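PDB 3DY0: plasma serine protease inhibitor from Homo sapiens, which inhibits serine proteases in blood plasma and other body fluids, in a heparin-dependent manner, by trapping them irreversibly through its reactive centre loop. Local coordinates for residues D15-L20 with V281-L285; A41-L45 with A112-Y117; R86-Q90 with Q224-T228; K147-L152 with V312-E318. Where two conformers were deposited one is given. Residues are numbered along the deposited sequence.

Contact 1 (D15-L20 with V281-L285); sequences DLYRAL and VLPSL
A helix can be packed against a distant turn without a single hydrogen bond across the contact, and D15-L20 with V281-L285 shows how. D15-L20 is regular α-helix, part of helix 12-23; L282-S284 forms a short 3-10 turn, with the L285 amide bonded to the L282 carbonyl. The register places the CA of A19 6.7 Å from that of V281 and the CA of D15 6.9 Å from that of L285. Aliphatic contacts dominate: V281 (t) directs CG1 at L16 CD1 and at A19 CB, both 3.7 Å away, while its CG2 lies 3.9 Å from L20 CD2. L285 (m, p) sets CD2 4.1 Å from L16 CB; its CD1 lies against the carbonyl, 3.9 Å from D15 O. Within the helix R18 NH2 forms a salt bridge with D15 OD2 at 2.9 Å, while R18 NH1 bonds the carbonyls of E243 and L246. L16 and L20 also touch F31. In the serpin fold this packs the N-terminal helix against the connection between strands 259-277 and 307-319.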
loop_
_atom_site.group_PDB
_atom_site.type_symbol
_atom_site.label_atom_id
_atom_site.label_comp_id
_atom_site.label_asym_id
_atom_site.label_seq_id
_atom_site.Cartn_x
_atom_site.Cartn_y
_atom_site.Cartn_z
ATOM N N ASP A 15 8.269 -0.030 9.107
ATOM C CA ASP A 15 9.650 -0.405 8.860
ATOM C C ASP A 15 9.790 -0.402 7.336
ATOM O O ASP A 15 10.831 -0.028 6.797
ATOM C CB ASP A 15 9.948 -1.796 9.422
ATOM C CG ASP A 15 10.133 -1.788 10.931
ATOM O OD1 ASP A 15 10.255 -2.882 11.521
ATOM O OD2 ASP A 15 10.166 -0.693 11.528
ATOM N N LEU A 16 8.731 -0.807 6.636
ATOM C CA LEU A 16 8.770 -0.806 5.175
ATOM C C LEU A 16 8.820 0.637 4.681
ATOM O O LEU A 16 9.605 0.974 3.789
ATOM C CB LEU A 16 7.543 -1.516 4.586
ATOM C CG LEU A 16 7.457 -1.515 3.053
ATOM C CD1 LEU A 16 8.755 -2.031 2.444
ATOM C CD2 LEU A 16 6.283 -2.377 2.614
ATOM N N TYR A 17 7.989 1.494 5.262
ATOM C CA TYR A 17 7.984 2.893 4.863
ATOM C C TYR A 17 9.391 3.475 4.978
ATOM O O TYR A 17 9.890 4.110 4.050
ATOM C CB TYR A 17 7.046 3.721 5.747
ATOM C CG TYR A 17 7.182 5.200 5.473
ATOM C CD1 TYR A 17 6.438 5.818 4.467
ATOM C CD2 TYR A 17 8.150 5.959 6.136
ATOM C CE1 TYR A 17 6.662 7.158 4.124
ATOM C CE2 TYR A 17 8.385 7.283 5.798
ATOM C CZ TYR A 17 7.642 7.878 4.793
ATOM O OH TYR A 17 7.912 9.179 4.443
ATOM N N ARG A 18 10.024 3.266 6.128
ATOM C CA ARG A 18 11.362 3.797 6.349
ATOM C C ARG A 18 12.402 3.243 5.378
ATOM O O ARG A 18 13.295 3.972 4.949
ATOM C CB ARG A 18 11.793 3.566 7.801
ATOM C CG ARG A 18 11.161 4.555 8.782
ATOM C CD ARG A 18 11.666 4.335 10.210
ATOM N NE ARG A 18 11.055 3.166 10.832
ATOM C CZ ARG A 18 9.899 3.185 11.488
ATOM N NH1 ARG A 18 9.224 4.324 11.620
ATOM N NH2 ARG A 18 9.413 2.066 12.006
ATOM N N ALA A 19 12.288 1.965 5.025
ATOM C CA ALA A 19 13.226 1.364 4.079
ATOM C C ALA A 19 13.088 2.056 2.721
ATOM O O ALA A 19 14.086 2.375 2.067
ATOM C CB ALA A 19 12.948 -0.131 3.938
ATOM N N LEU A 20 11.847 2.284 2.300
ATOM C CA LEU A 20 11.589 2.948 1.027
ATOM C C LEU A 20 12.086 4.391 1.053
ATOM O O LEU A 20 12.720 4.857 0.103
ATOM C CB LEU A 20 10.089 2.919 0.714
ATOM C CG LEU A 20 9.496 1.527 0.486
ATOM C CD1 LEU A 20 8.003 1.661 0.186
ATOM C CD2 LEU A 20 10.227 0.839 -0.668
ATOM N N VAL A 281 13.993 -4.615 -1.260
ATOM C CA VAL A 281 13.678 -3.898 -0.032
ATOM C C VAL A 281 13.342 -4.777 1.171
ATOM O O VAL A 281 13.820 -4.536 2.280
ATOM C CB VAL A 281 12.481 -2.943 -0.271
ATOM C CG1 VAL A 281 12.186 -2.141 0.980
ATOM C CG2 VAL A 281 12.781 -2.022 -1.452
ATOM N N LEU A 282 12.520 -5.796 0.952
ATOM C CA LEU A 282 12.100 -6.664 2.044
ATOM C C LEU A 282 13.214 -7.297 2.878
ATOM O O LEU A 282 13.018 -7.590 4.060
ATOM C CB LEU A 282 11.124 -7.717 1.512
ATOM C CG LEU A 282 9.788 -7.073 1.108
ATOM C CD1 LEU A 282 8.907 -8.082 0.401
ATOM C CD2 LEU A 282 9.091 -6.523 2.345
ATOM N N PRO A 283 14.393 -7.539 2.283
ATOM C CA PRO A 283 15.438 -8.130 3.123
ATOM C C PRO A 283 15.743 -7.216 4.320
ATOM O O PRO A 283 16.265 -7.668 5.338
ATOM C CB PRO A 283 16.613 -8.257 2.160
ATOM C CG PRO A 283 15.929 -8.594 0.876
ATOM C CD PRO A 283 14.753 -7.629 0.857
ATOM N N SER A 284 15.400 -5.933 4.191
ATOM C CA SER A 284 15.623 -4.965 5.265
ATOM C C SER A 284 14.698 -5.250 6.442
ATOM O O SER A 284 14.928 -4.773 7.556
ATOM C CB SER A 284 15.384 -3.536 4.767
ATOM O OG SER A 284 16.380 -3.153 3.839
ATOM N N LEU A 285 13.640 -6.009 6.179
ATOM C CA LEU A 285 12.685 -6.390 7.210
ATOM C C LEU A 285 12.909 -7.850 7.596
ATOM O O LEU A 285 12.070 -8.471 8.253
ATOM C CB LEU A 285 11.245 -6.201 6.717
ATOM C CG LEU A 285 10.667 -4.786 6.838
ATOM C CD1 LEU A 285 11.424 -3.832 5.931
ATOM C CD2 LEU A 285 9.188 -4.816 6.483
#

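Contact 2 (A41-L45 with A112-Y117)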
loop_
_atom_site.group_PDB
_atom_site.type_symbol
_atom_site.label_atom_id
_atom_site.label_comp_id
_atom_site.label_asym_id
_atom_site.label_seq_id
_atom_site.Cartn_x
_atom_site.Cartn_y
_atom_site.Cartn_z
ATOM N N ALA A 41 1.207 -12.576 3.219
ATOM C CA ALA A 41 0.429 -13.575 3.942
ATOM C C ALA A 41 0.100 -14.747 3.011
ATOM O O ALA A 41 0.195 -15.909 3.404
ATOM C CB ALA A 41 -0.853 -12.951 4.477
ATOM N N MET A 42 -0.296 -14.446 1.778
ATOM C CA MET A 42 -0.603 -15.503 0.819
ATOM C C MET A 42 0.662 -16.297 0.512
ATOM O O MET A 42 0.633 -17.525 0.410
ATOM C CB MET A 42 -1.172 -14.905 -0.473
ATOM C CG MET A 42 -2.560 -14.306 -0.294
ATOM S SD MET A 42 -3.330 -13.800 -1.846
ATOM C CE MET A 42 -2.172 -12.510 -2.390
ATOM N N LEU A 43 1.774 -15.588 0.367
ATOM C CA LEU A 43 3.045 -16.235 0.077
ATOM C C LEU A 43 3.412 -17.215 1.194
ATOM O O LEU A 43 3.938 -18.297 0.926
ATOM C CB LEU A 43 4.146 -15.179 -0.088
ATOM C CG LEU A 43 5.562 -15.664 -0.413
ATOM C CD1 LEU A 43 5.551 -16.497 -1.694
ATOM C CD2 LEU A 43 6.481 -14.461 -0.571
ATOM N N SER A 44 3.118 -16.851 2.441
ATOM C CA SER A 44 3.440 -17.723 3.569
ATOM C C SER A 44 2.664 -19.040 3.535
ATOM O O SER A 44 3.099 -20.031 4.121
ATOM C CB SER A 44 3.190 -17.010 4.908
ATOM O OG SER A 44 1.814 -16.972 5.257
ATOM N N LEU A 45 1.529 -19.060 2.842
ATOM C CA LEU A 45 0.724 -20.277 2.765
ATOM C C LEU A 45 1.506 -21.444 2.183
ATOM O O LEU A 45 1.294 -22.598 2.568
ATOM C CB LEU A 45 -0.526 -20.043 1.917
ATOM C CG LEU A 45 -1.628 -19.176 2.530
ATOM C CD1 LEU A 45 -2.718 -18.946 1.486
ATOM C CD2 LEU A 45 -2.203 -19.857 3.775
ATOM N N ALA A 112 -6.332 -23.286 -0.214
ATOM C CA ALA A 112 -6.203 -22.242 0.794
ATOM C C ALA A 112 -6.367 -20.871 0.150
ATOM O O ALA A 112 -7.010 -19.981 0.707
ATOM C CB ALA A 112 -4.844 -22.341 1.477
ATOM N N MET A 113 -5.780 -20.704 -1.029
ATOM C CA MET A 113 -5.870 -19.438 -1.743
ATOM C C MET A 113 -7.310 -19.112 -2.123
ATOM O O MET A 113 -7.746 -17.969 -2.003
ATOM C CB MET A 113 -4.986 -19.476 -2.991
ATOM C CG MET A 113 -3.495 -19.350 -2.695
ATOM S SD MET A 113 -3.036 -17.664 -2.181
ATOM C CE MET A 113 -2.843 -16.903 -3.769
ATOM N N LYS A 114 -8.052 -20.120 -2.572
ATOM C CA LYS A 114 -9.441 -19.910 -2.961
ATOM C C LYS A 114 -10.350 -19.662 -1.761
ATOM O O LYS A 114 -11.207 -18.780 -1.798
ATOM C CB LYS A 114 -9.949 -21.113 -3.768
ATOM C CG LYS A 114 -9.316 -21.219 -5.154
ATOM C CD LYS A 114 -9.791 -22.452 -5.924
ATOM C CE LYS A 114 -9.106 -22.543 -7.285
ATOM N NZ LYS A 114 -9.478 -23.787 -8.023
ATOM N N THR A 115 -10.147 -20.427 -0.691
ATOM C CA THR A 115 -10.970 -20.309 0.509
ATOM C C THR A 115 -10.664 -19.108 1.399
ATOM O O THR A 115 -11.571 -18.386 1.815
ATOM C CB THR A 115 -10.854 -21.580 1.373
ATOM O OG1 THR A 115 -11.281 -22.713 0.609
ATOM C CG2 THR A 115 -11.724 -21.463 2.621
ATOM N N LEU A 116 -9.386 -18.905 1.698
ATOM C CA LEU A 116 -8.972 -17.809 2.561
ATOM C C LEU A 116 -8.829 -16.471 1.851
ATOM O O LEU A 116 -9.184 -15.432 2.406
ATOM C CB LEU A 116 -7.641 -18.154 3.233
ATOM C CG LEU A 116 -7.642 -19.339 4.202
ATOM C CD1 LEU A 116 -6.212 -19.670 4.596
ATOM C CD2 LEU A 116 -8.477 -19.003 5.428
ATOM N N TYR A 117 -8.317 -16.487 0.626
ATOM C CA TYR A 117 -8.105 -15.236 -0.084
ATOM C C TYR A 117 -8.968 -14.985 -1.315
ATOM O O TYR A 117 -8.736 -14.027 -2.056
ATOM C CB TYR A 117 -6.612 -15.102 -0.412
ATOM C CG TYR A 117 -5.780 -14.941 0.844
ATOM C CD1 TYR A 117 -5.313 -16.051 1.552
ATOM C CD2 TYR A 117 -5.543 -13.676 1.376
ATOM C CE1 TYR A 117 -4.636 -15.901 2.762
ATOM C CE2 TYR A 117 -4.873 -13.513 2.581
ATOM C CZ TYR A 117 -4.425 -14.627 3.271
ATOM O OH TYR A 117 -3.801 -14.457 4.487
#
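This is an apolar helix-helix interface, joining the C-terminal part of helix 33-45 to that of helix 107-117 in the helical region of the serpin body, beside strand 90-99. The two short segments run roughly antiparallel, at 145°, with their axes 10.8 Å apart, a spacing filled by long side chains. L45 illustrates the knobs-into-holes principle: it enters a pocket made by A112, M113, L116 and Y117, with its CD1 4.0 Å from A112 CB, 3.9 Å from M113 SD and 3.8 Å from Y117 CE1, and its CD2 4.1 Å from L116 CD1. One turn earlier, M42 lies against the tyrosine. Its CG sits over the ring face of Y117, 3.5 Å from the centroid in a CH-pi contact, and its SD, 4.4 Å from the same centroid, makes an oblique Met-aromatic approach; the sulfur also meets M113 CE at 3.7 Å. The Y117 hydroxyl (OH) passes A41 CB at 3.3 Å and is hydrogen-bonded to H72 of helix 65-81. With no hydrogen bond between the segments, the pairing depends on shape, dispersion and the polarizable sulfurs, while the one polar group of the tyrosine side chain is satisfied by a third helix.

Contact 3 (R86-Q90 with Q224-T228)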
loop_
_atom_site.group_PDB
_atom_site.type_symbol
_atom_site.label_atom_id
_atom_site.label_comp_id
_atom_site.label_asym_id
_atom_site.label_seq_id
_atom_site.Cartn_x
_atom_site.Cartn_y
_atom_site.Cartn_z
ATOM N N ARG A 86 -19.903 -1.078 -0.053
ATOM C CA ARG A 86 -19.450 -0.059 0.889
ATOM C C ARG A 86 -20.553 0.978 1.052
ATOM O O ARG A 86 -21.439 1.092 0.205
ATOM C CB ARG A 86 -18.178 0.632 0.384
ATOM C CG ARG A 86 -16.923 -0.235 0.358
ATOM C CD ARG A 86 -16.625 -0.843 1.722
ATOM N NE ARG A 86 -17.476 -1.998 1.991
ATOM C CZ ARG A 86 -17.530 -2.639 3.154
ATOM N NH1 ARG A 86 -16.781 -2.242 4.174
ATOM N NH2 ARG A 86 -18.334 -3.685 3.294
ATOM N N ASP A 87 -20.495 1.737 2.139
ATOM C CA ASP A 87 -21.498 2.760 2.396
ATOM C C ASP A 87 -20.952 4.164 2.152
ATOM O O ASP A 87 -20.319 4.752 3.027
ATOM C CB ASP A 87 -22.006 2.643 3.836
ATOM C CG ASP A 87 -22.978 3.748 4.204
ATOM O OD1 ASP A 87 -23.989 3.918 3.490
ATOM O OD2 ASP A 87 -22.731 4.446 5.211
ATOM N N GLY A 88 -21.192 4.691 0.956
ATOM C CA GLY A 88 -20.732 6.033 0.645
ATOM C C GLY A 88 -19.531 6.151 -0.272
ATOM O O GLY A 88 -19.246 7.238 -0.775
ATOM N N PHE A 89 -18.822 5.051 -0.502
ATOM C CA PHE A 89 -17.649 5.091 -1.367
ATOM C C PHE A 89 -17.355 3.742 -2.009
ATOM O O PHE A 89 -18.208 2.854 -2.035
ATOM C CB PHE A 89 -16.427 5.567 -0.572
ATOM C CG PHE A 89 -16.017 4.637 0.530
ATOM C CD1 PHE A 89 -14.784 3.990 0.485
ATOM C CD2 PHE A 89 -16.854 4.408 1.619
ATOM C CE1 PHE A 89 -14.388 3.130 1.505
ATOM C CE2 PHE A 89 -16.468 3.549 2.647
ATOM C CZ PHE A 89 -15.231 2.909 2.591
ATOM N N GLN A 90 -16.141 3.588 -2.527
ATOM C CA GLN A 90 -15.765 2.345 -3.182
ATOM C C GLN A 90 -14.418 1.816 -2.710
ATOM O O GLN A 90 -13.435 2.553 -2.639
ATOM C CB GLN A 90 -15.731 2.554 -4.697
ATOM C CG GLN A 90 -15.495 1.287 -5.506
ATOM C CD GLN A 90 -15.625 1.516 -7.005
ATOM O OE1 GLN A 90 -15.478 0.589 -7.803
ATOM N NE2 GLN A 90 -15.901 2.758 -7.394
ATOM N N GLN A 224 -16.685 10.268 2.438
ATOM C CA GLN A 224 -18.058 9.825 2.617
ATOM C C GLN A 224 -17.868 8.372 3.019
ATOM O O GLN A 224 -17.148 7.634 2.348
ATOM C CB GLN A 224 -18.840 9.905 1.308
ATOM C CG GLN A 224 -19.441 11.265 1.034
ATOM C CD GLN A 224 -20.381 11.255 -0.153
ATOM O OE1 GLN A 224 -21.220 12.144 -0.298
ATOM N NE2 GLN A 224 -20.239 10.256 -1.016
ATOM N N GLY A 225 -18.492 7.965 4.115
ATOM C CA GLY A 225 -18.329 6.598 4.574
ATOM C C GLY A 225 -17.432 6.587 5.798
ATOM O O GLY A 225 -17.170 7.638 6.380
ATOM N N ASN A 226 -16.937 5.414 6.178
ATOM C CA ASN A 226 -16.096 5.300 7.366
ATOM C C ASN A 226 -14.621 5.654 7.173
ATOM O O ASN A 226 -13.907 5.867 8.152
ATOM C CB ASN A 226 -16.199 3.880 7.939
ATOM C CG ASN A 226 -15.711 3.789 9.377
ATOM O OD1 ASN A 226 -15.587 2.697 9.936
ATOM N ND2 ASN A 226 -15.442 4.938 9.987
ATOM N N ALA A 227 -14.158 5.733 5.929
ATOM C CA ALA A 227 -12.747 6.037 5.683
ATOM C C ALA A 227 -12.366 7.491 5.922
ATOM O O ALA A 227 -13.204 8.391 5.861
ATOM C CB ALA A 227 -12.366 5.635 4.257
ATOM N N THR A 228 -11.088 7.726 6.197
ATOM C CA THR A 228 -10.611 9.086 6.409
ATOM C C THR A 228 -9.179 9.218 5.933
ATOM O O THR A 228 -8.446 8.233 5.841
ATOM C CB THR A 228 -10.667 9.511 7.895
ATOM O OG1 THR A 228 -10.295 10.893 8.009
ATOM C CG2 THR A 228 -9.705 8.682 8.732
HETATM O O HOH W 1 -18.730 3.326 5.246
HETATM O O HOH W 2 -17.854 8.750 -2.112
#
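In this serpin the loop leading into strand 90-99 packs on the turn of the β-hairpin formed by strands 216-222 and 228-234. Strand 159-172 lies next to both: its backbone pairs with Q90 at K170 and with Q224 at K172. After R86, contact begins at D87, whose carbonyl O lies 3.1 Å from G225 CA and also accepts from a water (3.1 Å from D87 O) that in turn takes the N226 amide hydrogen, 2.9 Å from N226 N. N226 is an N-glycosylation site of the natural protein, without its glycan in this structure. G88 follows, and glycine faces glycine: the CA atoms of G88 and G225 are just 4.6 Å apart. Both have positive phi (105° and 106°), and a β-carbon on G225 would clash with D87 O and F89 CD2. The G88 carbonyl is the polar centre, accepting a hydrogen bond from Q224 (NE2 to G88 O, 3.2 Å) and another from a second water. Last comes F89, at the approach to strand 90-99. Its p rotamer lays the ring along the hairpin turn, with F89 CD2 3.3 Å from Q224 O, F89 CE2 4.0 Å from N226 N and F89 CE1 4.2 Å from A227 CB.

Contact 4 (K147-L152 with V312-E318)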
loop_
_atom_site.group_PDB
_atom_site.type_symbol
_atom_site.label_atom_id
_atom_site.label_comp_id
_atom_site.label_asym_id
_atom_site.label_seq_id
_atom_site.Cartn_x
_atom_site.Cartn_y
_atom_site.Cartn_z
ATOM N N LYS A 147 -6.285 2.575 -13.287
ATOM C CA LYS A 147 -5.288 3.322 -12.525
ATOM C C LYS A 147 -3.904 2.678 -12.487
ATOM O O LYS A 147 -2.898 3.383 -12.458
ATOM C CB LYS A 147 -5.791 3.570 -11.102
ATOM C CG LYS A 147 -7.071 4.405 -11.032
ATOM C CD LYS A 147 -6.915 5.752 -11.734
ATOM C CE LYS A 147 -8.192 6.584 -11.610
ATOM N NZ LYS A 147 -8.104 7.877 -12.346
ATOM N N ILE A 148 -3.844 1.348 -12.475
ATOM C CA ILE A 148 -2.552 0.667 -12.466
ATOM C C ILE A 148 -2.350 0.036 -13.838
ATOM O O ILE A 148 -2.913 -1.016 -14.145
ATOM C CB ILE A 148 -2.472 -0.435 -11.381
ATOM C CG1 ILE A 148 -2.701 0.169 -9.988
ATOM C CG2 ILE A 148 -1.095 -1.093 -11.423
ATOM C CD1 ILE A 148 -1.649 1.182 -9.560
ATOM N N VAL A 149 -1.547 0.693 -14.666
ATOM C CA VAL A 149 -1.275 0.204 -16.009
ATOM C C VAL A 149 0.156 -0.307 -16.127
ATOM O O VAL A 149 1.076 0.239 -15.518
ATOM C CB VAL A 149 -1.502 1.314 -17.062
ATOM C CG1 VAL A 149 -2.944 1.795 -17.003
ATOM C CG2 VAL A 149 -0.545 2.468 -16.820
ATOM N N ASP A 150 0.329 -1.362 -16.914
ATOM C CA ASP A 150 1.640 -1.965 -17.127
ATOM C C ASP A 150 2.374 -2.353 -15.843
ATOM O O ASP A 150 3.549 -2.031 -15.671
ATOM C CB ASP A 150 2.515 -1.014 -17.950
ATOM C CG ASP A 150 1.992 -0.816 -19.364
ATOM O OD1 ASP A 150 2.491 0.092 -20.059
ATOM O OD2 ASP A 150 1.088 -1.570 -19.782
ATOM N N LEU A 151 1.691 -3.055 -14.943
ATOM C CA LEU A 151 2.326 -3.481 -13.702
ATOM C C LEU A 151 3.609 -4.241 -14.029
ATOM O O LEU A 151 4.659 -4.008 -13.430
ATOM C CB LEU A 151 1.397 -4.401 -12.905
ATOM C CG LEU A 151 2.029 -5.007 -11.647
ATOM C CD1 LEU A 151 2.303 -3.907 -10.620
ATOM C CD2 LEU A 151 1.102 -6.059 -11.064
ATOM N N LEU A 152 3.508 -5.151 -14.994
ATOM C CA LEU A 152 4.636 -5.970 -15.413
ATOM C C LEU A 152 5.338 -5.407 -16.647
ATOM O O LEU A 152 4.694 -5.056 -17.633
ATOM C CB LEU A 152 4.159 -7.393 -15.722
ATOM C CG LEU A 152 3.425 -8.140 -14.604
ATOM C CD1 LEU A 152 2.882 -9.458 -15.136
ATOM C CD2 LEU A 152 4.367 -8.377 -13.438
ATOM N N VAL A 312 6.942 -7.019 -7.450
ATOM C CA VAL A 312 6.748 -5.650 -7.910
ATOM C C VAL A 312 5.494 -5.015 -7.320
ATOM O O VAL A 312 4.454 -5.662 -7.201
ATOM C CB VAL A 312 6.671 -5.596 -9.454
ATOM C CG1 VAL A 312 7.969 -6.123 -10.053
ATOM C CG2 VAL A 312 5.494 -6.412 -9.951
ATOM N N HIS A 313 5.604 -3.744 -6.947
ATOM C CA HIS A 313 4.481 -3.008 -6.374
ATOM C C HIS A 313 4.350 -1.677 -7.103
ATOM O O HIS A 313 5.349 -1.010 -7.373
ATOM C CB HIS A 313 4.710 -2.733 -4.879
ATOM C CG HIS A 313 3.529 -2.114 -4.188
ATOM N ND1 HIS A 313 2.385 -2.822 -3.892
ATOM C CD2 HIS A 313 3.311 -0.850 -3.753
ATOM C CE1 HIS A 313 1.511 -2.023 -3.304
ATOM N NE2 HIS A 313 2.048 -0.820 -3.208
ATOM N N LYS A 314 3.119 -1.305 -7.433
ATOM C CA LYS A 314 2.850 -0.032 -8.088
ATOM C C LYS A 314 1.632 0.530 -7.384
ATOM O O LYS A 314 0.642 -0.176 -7.193
ATOM C CB LYS A 314 2.543 -0.230 -9.573
ATOM C CG LYS A 314 2.194 1.058 -10.315
ATOM C CD LYS A 314 3.363 2.026 -10.332
ATOM C CE LYS A 314 3.021 3.287 -11.118
ATOM N NZ LYS A 314 2.663 2.971 -12.530
ATOM N N ALA A 315 1.712 1.795 -6.987
ATOM C CA ALA A 315 0.609 2.447 -6.293
ATOM C C ALA A 315 0.486 3.885 -6.781
ATOM O O ALA A 315 1.490 4.551 -7.028
ATOM C CB ALA A 315 0.860 2.423 -4.793
ATOM N N VAL A 316 -0.749 4.359 -6.919
ATOM C CA VAL A 316 -0.987 5.720 -7.384
ATOM C C VAL A 316 -2.099 6.364 -6.571
ATOM O O VAL A 316 -2.964 5.675 -6.026
ATOM C CB VAL A 316 -1.403 5.760 -8.887
ATOM C CG1 VAL A 316 -0.354 5.077 -9.749
ATOM C CG2 VAL A 316 -2.763 5.101 -9.074
ATOM N N VAL A 317 -2.058 7.689 -6.475
ATOM C CA VAL A 317 -3.091 8.421 -5.757
ATOM C C VAL A 317 -3.346 9.764 -6.423
ATOM O O VAL A 317 -2.424 10.394 -6.941
ATOM C CB VAL A 317 -2.713 8.661 -4.268
ATOM C CG1 VAL A 317 -1.496 9.562 -4.161
ATOM C CG2 VAL A 317 -3.909 9.271 -3.528
ATOM N N GLU A 318 -4.610 10.171 -6.427
ATOM C CA GLU A 318 -5.030 11.450 -6.985
ATOM C C GLU A 318 -5.872 12.114 -5.909
ATOM O O GLU A 318 -6.843 11.530 -5.431
ATOM C CB GLU A 318 -5.899 11.250 -8.231
ATOM C CG GLU A 318 -5.244 10.453 -9.339
ATOM C CD GLU A 318 -6.220 10.068 -10.432
ATOM O OE1 GLU A 318 -5.798 9.393 -11.395
ATOM O OE2 GLU A 318 -7.411 10.437 -10.332
HETATM O O HOH W 3 -0.321 3.180 -13.478
HETATM O O HOH W 4 -10.207 9.101 -11.343
HETATM O O HOH W 5 3.239 0.431 -13.831
#
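K147-L152 is irregular backbone laid over strand 312-318, the two running in nearly opposite directions (165°) but as separate layers: K147 CA is 7.1 Å from V316 CA, and L151 CA is 6.6 Å from K314 CA. D150 adopts a left-handed conformation (54°/49°), turning the loop just before L151. From the strand, V312, K314, V316 and E318 point their β-carbons toward the loop. I148 CD1 rests 4.1 Å from V316 CG2 and 3.6 Å from K314 O, while L151 CD1 meets K314 CB at 3.8 Å and L151 CG meets V312 CG2 at 4.1 Å. In serpins the segment after helix 129-143 crosses the face of the central sheet in this way; strand 312-318 is bonded there to strand 323-335, the reactive centre loop inserted after cleavage. Polar groups lie at one flank and one end of the apolar patch. K314 NZ reaches the loop through two waters, one bound to K147 O and V149 N, the other to V149 O. K147 NZ forms a salt bridge with E318 OE1 at 2.9 Å, and R325 offers E318 OE2 a second cationic partner.

The four contacts show how chemistry follows position. Contacts 1, 2 and 4 are partly buried; contact 3 is at the surface. Contacts 1 and 2 are mainly apolar, without hydrogen bonds across, one setting a helix against residues flanking a 3-10 turn, the other against a second helix. Contact 4, its centre about 10 Å from the chain's centre, adds a salt bridge and waters beside its aliphatic patch. Contact 3, centred about 19 Å from the chain's centre, combines one direct hydrogen bond, two bridging waters and facing glycines with a single phenylalanine. Strand 307-319 holds half of contact 4 and follows the loop of contact 1; strand 90-99 runs on from contact 3 and touches M42 and M113 of contact 2.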